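Long-range contacts in putative endo-1,4-beta-xylanase (PDB 5MSX), which probably hydrolyses glycosidic bonds at arabinofuranose units of plant pectin, as a calcium-binding family 43 glycoside hydrolase with a C-terminal F5/8 type C (discoidin-like) domain: residues 357-363 with 453-457; 151-156 with 167-171; 274-278 with 304-308. All blocks are in the same frame, centred on the assembly; numbering follows the deposited sequence.

Contact 1 of 3, residues 357-363 with 453-457; sequences FAVDGAN and IWEWN. With CA (calcium ion), chain T.
The calcium site of the F5/8 type C domain, a beta-sandwich of the discoidin kind, is where residues 357-363 and 453-457 meet. The loop gives the metal F357 O at 2.3 Å, D360 OD1 and A362 O; the strand, at the classic beta bulge that W454 and E455 form opposite Y395, gives W454 O and E455 OE2, the last at 2.6 Å. S365 completes the shell. The ion draws its oxygens close, and D360 OD1 and E455 OE2 stand 2.8 Å apart as co-ligands, their carboxylate planes only 13° from coplanar. E455 gets there by folding: its chain bends at chi2 (-54°), bringing the acid back to the loop, where G361 N makes a weak hydrogen bond to OE1. An Asx turn fixes D360, its OD1 accepting from A362 N, which comes in from above the carboxylate plane. Beyond the metal the loop sits on the strand through a weak bond from W456 N to A358 O, and A358 CB packs on I453 CG2. Farther along the loop, N363 O comes obliquely to the W454 indole, 3.1 Å from CE3, and accepts a hydrogen bond from Q287 NE2.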
ATOM      1  N   PHE C 357       0.478  27.990  41.702  1.00 26.36           N
ATOM      2  CA  PHE C 357       0.410  27.614  40.273  1.00 26.33           C
ATOM      3  C   PHE C 357       0.680  26.106  40.024  1.00 24.95           C
ATOM      4  O   PHE C 357       0.225  25.572  39.023  1.00 21.06           O
ATOM      5  CB  PHE C 357       1.319  28.499  39.392  1.00 24.25           C
ATOM      6  CG  PHE C 357       0.837  29.947  39.202  1.00 23.88           C
ATOM      7  CD1 PHE C 357      -0.439  30.383  39.589  1.00 23.33           C
ATOM      8  CD2 PHE C 357       1.676  30.866  38.555  1.00 24.08           C
ATOM      9  CE1 PHE C 357      -0.847  31.689  39.369  1.00 22.95           C
ATOM     10  CE2 PHE C 357       1.266  32.175  38.327  1.00 23.54           C
ATOM     11  CZ  PHE C 357       0.008  32.587  38.735  1.00 23.14           C
ATOM     12  N   ALA C 358       1.407  25.424  40.915  1.00 24.90           N
ATOM     13  CA  ALA C 358       1.557  23.947  40.816  1.00 24.15           C
ATOM     14  C   ALA C 358       0.232  23.155  40.966  1.00 24.01           C
ATOM     15  O   ALA C 358       0.136  22.014  40.487  1.00 24.42           O
ATOM     16  CB  ALA C 358       2.580  23.457  41.816  1.00 24.54           C
ATOM     17  N   VAL C 359      -0.782  23.740  41.624  1.00 24.90           N
ATOM     18  CA  VAL C 359      -2.022  22.999  41.992  1.00 27.25           C
ATOM     19  C   VAL C 359      -3.313  23.726  41.659  1.00 27.75           C
ATOM     20  O   VAL C 359      -4.356  23.434  42.251  1.00 29.82           O
ATOM     21  CB  VAL C 359      -2.038  22.646  43.500  1.00 27.46           C
ATOM     22  CG1 VAL C 359      -0.807  21.821  43.849  1.00 28.57           C
ATOM     23  CG2 VAL C 359      -2.099  23.902  44.372  1.00 29.04           C
ATOM     24  N   ASP C 360      -3.252  24.677  40.725  1.00 25.57           N
ATOM     25  CA  ASP C 360      -4.429  25.444  40.340  1.00 24.85           C
ATOM     26  C   ASP C 360      -5.309  24.785  39.277  1.00 24.65           C
ATOM     27  O   ASP C 360      -6.386  25.297  38.994  1.00 27.70           O
ATOM     28  CB  ASP C 360      -4.049  26.878  39.905  1.00 24.22           C
ATOM     29  CG  ASP C 360      -3.080  26.929  38.710  1.00 26.61           C
ATOM     30  OD1 ASP C 360      -2.568  25.880  38.218  1.00 25.79           O
ATOM     31  OD2 ASP C 360      -2.757  28.061  38.283  1.00 28.84           O
ATOM     32  N   GLY C 361      -4.894  23.671  38.691  1.00 24.70           N
ATOM     33  CA  GLY C 361      -5.670  23.063  37.584  1.00 26.09           C
ATOM     34  C   GLY C 361      -5.543  23.784  36.215  1.00 26.08           C
ATOM     35  O   GLY C 361      -6.308  23.497  35.306  1.00 25.59           O
ATOM     36  N   ALA C 362      -4.574  24.688  36.053  1.00 23.72           N
ATOM     37  CA  ALA C 362      -4.326  25.343  34.744  1.00 22.10           C
ATOM     38  C   ALA C 362      -2.973  24.927  34.178  1.00 21.18           C
ATOM     39  O   ALA C 362      -1.943  25.075  34.822  1.00 22.08           O
ATOM     40  CB  ALA C 362      -4.396  26.847  34.906  1.00 22.71           C
ATOM     41  N   ASN C 363      -2.965  24.403  32.962  1.00 19.87           N
ATOM     42  CA  ASN C 363      -1.728  24.024  32.287  1.00 18.87           C
ATOM     43  C   ASN C 363      -0.901  25.190  31.764  1.00 17.69           C
ATOM     44  O   ASN C 363       0.223  24.963  31.327  1.00 17.86           O
ATOM     45  CB  ASN C 363      -2.022  23.089  31.126  1.00 19.62           C
ATOM     46  CG  ASN C 363      -2.490  21.727  31.579  1.00 20.60           C
ATOM     47  OD1 ASN C 363      -2.271  21.348  32.697  1.00 21.41           O
ATOM     48  ND2 ASN C 363      -3.126  20.986  30.689  1.00 21.02           N
ATOM     49  N   ILE C 453       6.959  22.910  38.246  1.00 25.16           N
ATOM     50  CA  ILE C 453       5.777  22.087  38.103  1.00 25.75           C
ATOM     51  C   ILE C 453       4.615  22.904  37.490  1.00 25.86           C
ATOM     52  O   ILE C 453       4.182  23.943  38.064  1.00 23.73           O
ATOM     53  CB  ILE C 453       5.321  21.537  39.485  1.00 26.15           C
ATOM     54  CG1 ILE C 453       6.437  20.718  40.160  1.00 26.83           C
ATOM     55  CG2 ILE C 453       4.078  20.678  39.335  1.00 26.12           C
ATOM     56  CD1 ILE C 453       6.008  20.064  41.466  1.00 27.71           C
ATOM     57  N   TRP C 454       4.108  22.414  36.348  1.00 24.23           N
ATOM     58  CA  TRP C 454       2.828  22.876  35.763  1.00 22.57           C
ATOM     59  C   TRP C 454       1.603  22.453  36.581  1.00 23.64           C
ATOM     60  O   TRP C 454       0.723  23.267  36.883  1.00 21.70           O
ATOM     61  CB  TRP C 454       2.655  22.321  34.340  1.00 20.35           C
ATOM     62  CG  TRP C 454       3.652  22.747  33.323  1.00 18.70           C
ATOM     63  CD1 TRP C 454       4.657  22.003  32.814  1.00 17.60           C
ATOM     64  CD2 TRP C 454       3.720  24.026  32.668  1.00 17.77           C
ATOM     65  NE1 TRP C 454       5.357  22.720  31.872  1.00 18.35           N
ATOM     66  CE2 TRP C 454       4.819  23.977  31.780  1.00 18.55           C
ATOM     67  CE3 TRP C 454       2.978  25.216  32.771  1.00 17.22           C
ATOM     68  CZ2 TRP C 454       5.192  25.072  30.981  1.00 17.94           C
ATOM     69  CZ3 TRP C 454       3.344  26.293  32.004  1.00 17.09           C
ATOM     70  CH2 TRP C 454       4.426  26.211  31.094  1.00 17.55           C
ATOM     71  N   GLU C 455       1.523  21.163  36.906  1.00 26.26           N
ATOM     72  CA  GLU C 455       0.367  20.601  37.625  1.00 28.39           C
ATOM     73  C   GLU C 455       0.784  19.443  38.511  1.00 29.13           C
ATOM     74  O   GLU C 455       1.597  18.614  38.106  1.00 29.79           O
ATOM     75  CB  GLU C 455      -0.757  20.125  36.673  1.00 32.25           C
ATOM     76  CG  GLU C 455      -1.711  21.223  36.194  1.00 36.37           C
ATOM     77  CD  GLU C 455      -2.319  22.013  37.356  1.00 41.29           C
ATOM     78  OE1 GLU C 455      -2.924  21.377  38.242  1.00 45.17           O
ATOM     79  OE2 GLU C 455      -2.163  23.259  37.417  1.00 41.56           O
ATOM     80  N   TRP C 456       0.210  19.389  39.711  1.00 29.08           N
ATOM     81  CA  TRP C 456       0.501  18.331  40.674  1.00 30.95           C
ATOM     82  C   TRP C 456      -0.838  17.899  41.206  1.00 30.15           C
ATOM     83  O   TRP C 456      -1.493  18.634  41.950  1.00 31.02           O
ATOM     84  CB  TRP C 456       1.431  18.825  41.781  1.00 32.38           C
ATOM     85  CG  TRP C 456       1.819  17.817  42.852  1.00 37.51           C
ATOM     86  CD1 TRP C 456       1.696  16.453  42.799  1.00 40.55           C
ATOM     87  CD2 TRP C 456       2.423  18.112  44.122  1.00 38.88           C
ATOM     88  NE1 TRP C 456       2.156  15.887  43.971  1.00 41.47           N
ATOM     89  CE2 TRP C 456       2.613  16.882  44.795  1.00 41.80           C
ATOM     90  CE3 TRP C 456       2.807  19.297  44.763  1.00 39.12           C
ATOM     91  CZ2 TRP C 456       3.190  16.803  46.073  1.00 42.03           C
ATOM     92  CZ3 TRP C 456       3.379  19.219  46.031  1.00 42.12           C
ATOM     93  CH2 TRP C 456       3.561  17.979  46.674  1.00 41.38           C
ATOM     94  N   ASN C 457      -1.266  16.725  40.770  1.00 30.68           N
ATOM     95  CA  ASN C 457      -2.594  16.207  41.118  1.00 32.56           C
ATOM     96  C   ASN C 457      -2.428  15.092  42.135  1.00 32.80           C
ATOM     97  O   ASN C 457      -1.586  14.199  41.962  1.00 32.55           O
ATOM     98  CB  ASN C 457      -3.311  15.684  39.880  1.00 32.07           C
ATOM     99  CG  ASN C 457      -3.569  16.772  38.852  1.00 30.34           C
ATOM    100  OD1 ASN C 457      -3.788  17.919  39.179  1.00 29.72           O
ATOM    101  ND2 ASN C 457      -3.527  16.402  37.609  1.00 31.33           N
TER
HETATM  102 CA    CA T 502      -0.638  25.265  36.882  1.00 34.83          CA

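Contact 2 of 3, residues 151-156 with 167-171; sequences GGIDAE and VFWGR
E156, W169 and F168 bury the most surface where the loop 151-155 leads into the outermost strand, 156-159, and lies along its neighbour 165-169 in a four-stranded antiparallel sheet, one blade of the five-bladed beta-propeller of family 43. E156 and F168 are an antiparallel hydrogen-bonded pair: F168 N gives E156 O a nearly straight bond of 2.7 Å (174° at the hydrogen), and E156 N returns one of 2.8 Å to F168 O in the carbonyl plane. Both side chains leave from the same face of the blade, E156 CB 4.0 Å from F168 CB, and then part. The F168 ring keeps E156 O at its edge, near the ring plane, and stacks with F204. E156, with CG anti to its backbone N (chi1 169°) and a bend at chi2, carries its carboxylate away to F204 N, so both residues also tie this blade to the next.

Farther along, the two segments are joined by G170 N, which bonds to I153 O at 2.9 Å. This fixes the backbone on one side of D154, predicted to tune the pKa of the proton donor E200 and to orient it. D154 itself points its carboxylate at that site, with OD2 taking a hydrogen bond from G201 N. W169 CB lies against I153 O; chi1 of 69° then turns the indole between the backbone N and the carbonyl carbon, which brings CD1 to 3.9 Å from G152 CA. The indole also stacks with H173, while A155 CB meets V167 CG2 nearby. Beyond the indole a water bridges the two segments, accepting from W169 NE1 at 2.8 Å in the indole plane and donating to G151 O at 2.6 Å.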
ATOM      1  N   GLY C 151      14.033  21.692  -0.252  1.00 27.33           N
ATOM      2  CA  GLY C 151      13.638  22.539   0.860  1.00 27.65           C
ATOM      3  C   GLY C 151      12.125  22.678   0.933  1.00 24.27           C
ATOM      4  O   GLY C 151      11.446  22.698  -0.073  1.00 21.87           O
ATOM      5  N   GLY C 152      11.623  22.800   2.153  1.00 25.20           N
ATOM      6  CA  GLY C 152      10.188  22.989   2.417  1.00 22.93           C
ATOM      7  C   GLY C 152       9.902  22.451   3.801  1.00 22.20           C
ATOM      8  O   GLY C 152      10.616  21.587   4.283  1.00 21.18           O
ATOM      9  N   ILE C 153       8.871  22.980   4.450  1.00 20.88           N
ATOM     10  CA  ILE C 153       8.534  22.575   5.808  1.00 20.83           C
ATOM     11  C   ILE C 153       7.017  22.400   6.000  1.00 19.98           C
ATOM     12  O   ILE C 153       6.222  22.813   5.158  1.00 17.61           O
ATOM     13  CB  ILE C 153       8.997  23.652   6.822  1.00 21.42           C
ATOM     14  CG1 ILE C 153       8.241  24.968   6.572  1.00 20.40           C
ATOM     15  CG2 ILE C 153      10.509  23.876   6.715  1.00 22.91           C
ATOM     16  CD1 ILE C 153       8.544  26.037   7.587  1.00 21.22           C
ATOM     17  N   ASP C 154       6.651  21.852   7.164  1.00 19.47           N
ATOM     18  CA  ASP C 154       5.268  21.843   7.648  1.00 18.68           C
ATOM     19  C   ASP C 154       4.348  20.985   6.793  1.00 17.20           C
ATOM     20  O   ASP C 154       3.375  21.499   6.251  1.00 16.14           O
ATOM     21  CB  ASP C 154       4.692  23.282   7.729  1.00 18.32           C
ATOM     22  CG  ASP C 154       5.409  24.159   8.744  1.00 20.08           C
ATOM     23  OD1 ASP C 154       6.308  23.658   9.443  1.00 18.89           O
ATOM     24  OD2 ASP C 154       4.989  25.346   8.892  1.00 20.07           O
ATOM     25  N   ALA C 155       4.651  19.690   6.675  1.00 18.25           N
ATOM     26  CA  ALA C 155       3.827  18.795   5.835  1.00 18.06           C
ATOM     27  C   ALA C 155       2.446  18.559   6.446  1.00 16.87           C
ATOM     28  O   ALA C 155       2.305  18.426   7.657  1.00 16.58           O
ATOM     29  CB  ALA C 155       4.491  17.462   5.607  1.00 17.68           C
ATOM     30  N   GLU C 156       1.460  18.485   5.566  1.00 16.50           N
ATOM     31  CA  GLU C 156       0.067  18.152   5.902  1.00 17.23           C
ATOM     32  C   GLU C 156      -0.436  17.155   4.835  1.00 17.32           C
ATOM     33  O   GLU C 156      -0.315  17.419   3.626  1.00 15.98           O
ATOM     34  CB  GLU C 156      -0.740  19.454   5.883  1.00 17.16           C
ATOM     35  CG  GLU C 156      -2.253  19.358   5.944  1.00 17.77           C
ATOM     36  CD  GLU C 156      -2.787  19.060   7.344  1.00 18.03           C
ATOM     37  OE1 GLU C 156      -1.966  18.627   8.204  1.00 16.99           O
ATOM     38  OE2 GLU C 156      -4.036  19.249   7.552  1.00 16.43           O
ATOM     39  N   VAL C 167       0.045  15.716  -0.523  1.00 18.47           N
ATOM     40  CA  VAL C 167       0.886  16.349   0.478  1.00 17.92           C
ATOM     41  C   VAL C 167       0.829  17.865   0.252  1.00 17.69           C
ATOM     42  O   VAL C 167       1.015  18.335  -0.858  1.00 17.95           O
ATOM     43  CB  VAL C 167       2.328  15.776   0.512  1.00 19.48           C
ATOM     44  CG1 VAL C 167       3.057  15.892  -0.834  1.00 19.25           C
ATOM     45  CG2 VAL C 167       3.104  16.429   1.654  1.00 20.55           C
ATOM     46  N   PHE C 168       0.482  18.596   1.308  1.00 16.83           N
ATOM     47  CA  PHE C 168       0.488  20.052   1.355  1.00 16.03           C
ATOM     48  C   PHE C 168       1.673  20.511   2.206  1.00 15.39           C
ATOM     49  O   PHE C 168       1.948  19.924   3.225  1.00 14.56           O
ATOM     50  CB  PHE C 168      -0.794  20.549   2.038  1.00 16.19           C
ATOM     51  CG  PHE C 168      -2.037  20.336   1.243  1.00 15.46           C
ATOM     52  CD1 PHE C 168      -2.748  19.151   1.349  1.00 15.06           C
ATOM     53  CD2 PHE C 168      -2.507  21.326   0.390  1.00 15.25           C
ATOM     54  CE1 PHE C 168      -3.908  18.951   0.616  1.00 14.68           C
ATOM     55  CE2 PHE C 168      -3.678  21.139  -0.359  1.00 14.44           C
ATOM     56  CZ  PHE C 168      -4.374  19.951  -0.234  1.00 14.78           C
ATOM     57  N   TRP C 169       2.382  21.544   1.796  1.00 15.26           N
ATOM     58  CA  TRP C 169       3.462  22.049   2.640  1.00 16.37           C
ATOM     59  C   TRP C 169       3.569  23.566   2.574  1.00 15.59           C
ATOM     60  O   TRP C 169       2.743  24.196   1.961  1.00 16.12           O
ATOM     61  CB  TRP C 169       4.800  21.290   2.405  1.00 17.49           C
ATOM     62  CG  TRP C 169       5.520  21.477   1.103  1.00 19.09           C
ATOM     63  CD1 TRP C 169       6.620  22.302   0.871  1.00 21.19           C
ATOM     64  CD2 TRP C 169       5.277  20.776  -0.133  1.00 20.05           C
ATOM     65  NE1 TRP C 169       7.040  22.162  -0.441  1.00 22.66           N
ATOM     66  CE2 TRP C 169       6.243  21.233  -1.074  1.00 21.41           C
ATOM     67  CE3 TRP C 169       4.320  19.843  -0.547  1.00 20.28           C
ATOM     68  CZ2 TRP C 169       6.270  20.782  -2.407  1.00 21.12           C
ATOM     69  CZ3 TRP C 169       4.349  19.386  -1.872  1.00 21.29           C
ATOM     70  CH2 TRP C 169       5.329  19.859  -2.788  1.00 22.27           C
ATOM     71  N   GLY C 170       4.532  24.146   3.276  1.00 16.44           N
ATOM     72  CA  GLY C 170       4.607  25.607   3.407  1.00 16.18           C
ATOM     73  C   GLY C 170       4.785  26.317   2.084  1.00 17.12           C
ATOM     74  O   GLY C 170       5.174  25.702   1.065  1.00 17.22           O
ATOM     75  N   ARG C 171       4.426  27.599   2.095  1.00 16.75           N
ATOM     76  CA  ARG C 171       4.414  28.484   0.921  1.00 17.52           C
ATOM     77  C   ARG C 171       3.426  28.043  -0.162  1.00 18.73           C
ATOM     78  O   ARG C 171       3.617  28.270  -1.376  1.00 18.31           O
ATOM     79  CB  ARG C 171       5.840  28.722   0.397  1.00 17.69           C
ATOM     80  CG  ARG C 171       6.825  29.097   1.505  1.00 17.26           C
ATOM     81  CD  ARG C 171       8.069  29.804   0.939  1.00 17.91           C
ATOM     82  NE  ARG C 171       7.748  31.173   0.474  1.00 18.15           N
ATOM     83  CZ  ARG C 171       8.653  32.031  -0.025  1.00 19.63           C
ATOM     84  NH1 ARG C 171       9.941  31.666  -0.161  1.00 19.66           N
ATOM     85  NH2 ARG C 171       8.279  33.255  -0.397  1.00 20.32           N
TER
HETATM   86  O   HOH W   1       9.303  23.596  -1.200  1.00 20.34           O

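Contact 3 of 3, residues 274-278 with 304-308; sequences FAYLE and VELTM. With EDO (1,2-ethanediol), chain B.
The rings of F274 and Y276 receive the segment 304-308, and L306 CD2 touches both. Over one face of the Y276 ring this methyl makes a CH-pi contact, 4.0 Å from the centroid and 28° off the ring normal, lying closest to CE1 and CZ. The same methyl sits at the edge of the F274 ring, near its plane and 4.4 Å from CE2. V304 reaches F274 obliquely: both its methyls approach CD2 from the same side of the ring plane, CG2 at 4.0 Å and CG1 almost as near. At the phenol edge, near the plane of the Y276 ring, T307 O lies 3.0 Å from Y276 OH.

F274 and Y276 both send their side chains toward the covering segment. The Y276 ring stands between its backbone N and carbonyl carbon (chi1 58°), a turn that presents its face to L306 CD2. Y276 also touches Y289 and N291 of the neighbouring strand 287-293.

At the far end M308 crosses E278 at about a right angle. Its chain is extended beyond CG, which sets the CE methyl over the flat side of the carboxylate, 3.6 Å from E278 OE1. That carboxylate is held by charge and backbone: OE1 pairs with R349 and accepts from F256 N, while OE2 accepts from G280 N. Next to V304 and E305 a 1,2-ethanediol, probably from the crystallisation liquor, takes a hydrogen bond of 3.1 Å from E305 N to its O2.

The whole is plain packing: an irregular segment that follows the last propeller strands laid over the middle strand of the three-stranded antiparallel sheet 261-264, 272-278 and 287-293, in the family 43 beta-propeller.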
ATOM      1  N   PHE C 274     -10.432  23.626  16.503  1.00 17.20           N
ATOM      2  CA  PHE C 274      -9.260  24.342  15.979  1.00 17.27           C
ATOM      3  C   PHE C 274      -8.233  24.411  17.118  1.00 16.72           C
ATOM      4  O   PHE C 274      -8.539  24.918  18.202  1.00 16.13           O
ATOM      5  CB  PHE C 274      -9.693  25.749  15.537  1.00 16.83           C
ATOM      6  CG  PHE C 274      -8.568  26.636  15.108  1.00 17.40           C
ATOM      7  CD1 PHE C 274      -7.838  26.358  13.928  1.00 18.11           C
ATOM      8  CD2 PHE C 274      -8.233  27.764  15.850  1.00 16.58           C
ATOM      9  CE1 PHE C 274      -6.815  27.198  13.513  1.00 18.36           C
ATOM     10  CE2 PHE C 274      -7.200  28.614  15.435  1.00 17.20           C
ATOM     11  CZ  PHE C 274      -6.489  28.337  14.281  1.00 17.46           C
ATOM     12  N   ALA C 275      -7.045  23.871  16.886  1.00 15.72           N
ATOM     13  CA  ALA C 275      -5.944  23.960  17.840  1.00 15.75           C
ATOM     14  C   ALA C 275      -4.964  24.928  17.283  1.00 16.67           C
ATOM     15  O   ALA C 275      -4.730  24.931  16.074  1.00 18.25           O
ATOM     16  CB  ALA C 275      -5.279  22.633  17.996  1.00 15.83           C
ATOM     17  N   TYR C 276      -4.364  25.742  18.150  1.00 16.56           N
ATOM     18  CA  TYR C 276      -3.414  26.760  17.695  1.00 17.02           C
ATOM     19  C   TYR C 276      -2.329  27.035  18.739  1.00 15.87           C
ATOM     20  O   TYR C 276      -2.539  26.901  19.933  1.00 14.19           O
ATOM     21  CB  TYR C 276      -4.139  28.053  17.345  1.00 16.79           C
ATOM     22  CG  TYR C 276      -4.929  28.632  18.505  1.00 18.01           C
ATOM     23  CD1 TYR C 276      -6.193  28.142  18.822  1.00 18.05           C
ATOM     24  CD2 TYR C 276      -4.414  29.663  19.294  1.00 17.95           C
ATOM     25  CE1 TYR C 276      -6.915  28.672  19.889  1.00 18.57           C
ATOM     26  CE2 TYR C 276      -5.130  30.176  20.364  1.00 18.51           C
ATOM     27  CZ  TYR C 276      -6.380  29.685  20.654  1.00 18.18           C
ATOM     28  OH  TYR C 276      -7.113  30.204  21.715  1.00 19.49           O
ATOM     29  N   LEU C 277      -1.167  27.430  18.261  1.00 15.38           N
ATOM     30  CA  LEU C 277      -0.142  27.942  19.162  1.00 15.59           C
ATOM     31  C   LEU C 277      -0.481  29.387  19.501  1.00 16.20           C
ATOM     32  O   LEU C 277      -1.232  30.044  18.757  1.00 14.66           O
ATOM     33  CB  LEU C 277       1.257  27.804  18.532  1.00 15.89           C
ATOM     34  CG  LEU C 277       1.601  28.744  17.382  1.00 16.18           C
ATOM     35  CD1 LEU C 277       1.981  30.155  17.848  1.00 16.59           C
ATOM     36  CD2 LEU C 277       2.747  28.146  16.543  1.00 16.81           C
ATOM     37  N   GLU C 278       0.117  29.878  20.604  1.00 16.25           N
ATOM     38  CA  GLU C 278      -0.075  31.234  21.076  1.00 16.21           C
ATOM     39  C   GLU C 278       1.312  31.792  21.411  1.00 15.83           C
ATOM     40  O   GLU C 278       2.215  31.027  21.771  1.00 15.87           O
ATOM     41  CB  GLU C 278      -1.042  31.267  22.275  1.00 17.40           C
ATOM     42  CG  GLU C 278      -1.688  32.643  22.566  1.00 17.85           C
ATOM     43  CD  GLU C 278      -0.906  33.510  23.578  1.00 18.46           C
ATOM     44  OE1 GLU C 278      -1.302  34.708  23.760  1.00 17.94           O
ATOM     45  OE2 GLU C 278       0.094  33.002  24.203  1.00 18.01           O
ATOM     46  N   VAL C 304     -12.924  32.086  14.431  1.00 21.19           N
ATOM     47  CA  VAL C 304     -12.895  31.351  15.694  1.00 21.32           C
ATOM     48  C   VAL C 304     -12.934  32.304  16.881  1.00 21.06           C
ATOM     49  O   VAL C 304     -12.224  33.267  16.897  1.00 19.80           O
ATOM     50  CB  VAL C 304     -11.639  30.459  15.809  1.00 21.77           C
ATOM     51  CG1 VAL C 304     -11.616  29.743  17.163  1.00 22.11           C
ATOM     52  CG2 VAL C 304     -11.630  29.442  14.674  1.00 21.84           C
ATOM     53  N   GLU C 305     -13.768  31.991  17.869  1.00 22.62           N
ATOM     54  CA  GLU C 305     -13.862  32.765  19.102  1.00 23.80           C
ATOM     55  C   GLU C 305     -12.788  32.196  20.032  1.00 22.18           C
ATOM     56  O   GLU C 305     -12.948  31.105  20.566  1.00 22.00           O
ATOM     57  CB  GLU C 305     -15.264  32.632  19.721  1.00 28.21           C
ATOM     58  CG  GLU C 305     -16.343  33.437  18.982  1.00 32.23           C
ATOM     59  CD  GLU C 305     -16.228  34.941  19.233  1.00 36.54           C
ATOM     60  OE1 GLU C 305     -15.595  35.359  20.234  1.00 44.49           O
ATOM     61  OE2 GLU C 305     -16.778  35.731  18.441  1.00 44.43           O
ATOM     62  N   LEU C 306     -11.678  32.911  20.180  1.00 18.68           N
ATOM     63  CA  LEU C 306     -10.540  32.379  20.908  1.00 18.11           C
ATOM     64  C   LEU C 306     -10.686  32.616  22.420  1.00 16.91           C
ATOM     65  O   LEU C 306     -11.068  33.694  22.855  1.00 16.09           O
ATOM     66  CB  LEU C 306      -9.234  33.005  20.404  1.00 17.97           C
ATOM     67  CG  LEU C 306      -8.994  32.886  18.902  1.00 18.38           C
ATOM     68  CD1 LEU C 306      -7.874  33.833  18.476  1.00 19.33           C
ATOM     69  CD2 LEU C 306      -8.683  31.457  18.482  1.00 18.43           C
ATOM     70  N   THR C 307     -10.389  31.592  23.201  1.00 16.73           N
ATOM     71  CA  THR C 307     -10.265  31.687  24.642  1.00 18.33           C
ATOM     72  C   THR C 307      -9.060  30.845  25.033  1.00 18.30           C
ATOM     73  O   THR C 307      -8.630  29.962  24.275  1.00 17.68           O
ATOM     74  CB  THR C 307     -11.502  31.136  25.400  1.00 18.82           C
ATOM     75  OG1 THR C 307     -11.459  29.700  25.420  1.00 20.86           O
ATOM     76  CG2 THR C 307     -12.857  31.596  24.752  1.00 20.14           C
ATOM     77  N   MET C 308      -8.565  31.081  26.234  1.00 18.61           N
ATOM     78  CA  MET C 308      -7.655  30.147  26.862  1.00 21.69           C
ATOM     79  C   MET C 308      -8.337  29.219  27.884  1.00 22.02           C
ATOM     80  O   MET C 308      -7.673  28.742  28.801  1.00 23.30           O
ATOM     81  CB  MET C 308      -6.507  30.910  27.509  1.00 22.84           C
ATOM     82  CG  MET C 308      -5.709  31.753  26.517  1.00 23.57           C
ATOM     83  SD  MET C 308      -4.457  32.613  27.454  1.00 25.39           S
ATOM     84  CE  MET C 308      -3.219  33.030  26.235  1.00 24.95           C
TER
HETATM   85  C1  EDO B 512     -16.597  29.308  15.440  1.00 26.31           C
HETATM   86  O1  EDO B 512     -15.461  29.128  14.563  1.00 22.39           O
HETATM   87  C2  EDO B 512     -16.378  30.000  16.774  1.00 25.97           C
HETATM   88  O2  EDO B 512     -15.363  29.335  17.590  1.00 24.53           O

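Along the chain the three contacts come in series: contact 2, then contact 3, then contact 1. Contact 2 belongs to the sheet of strands 156-159 to 187-190 and contact 3 uses the sheet of strands 261-264 to 287-293, two separate sheets of the catalytic propeller; their centres are 22 Å apart. Contact 1 lies in the F5/8 type C domain, 36 Å from contact 2 by centres and on the opposite side of the chain's centre. Contact 3 falls between them, its nearest atoms about 7 Å from contact 1 and 8 Å from contact 2. The calcium of contact 1 thus lies well away from the predicted catalytic residues.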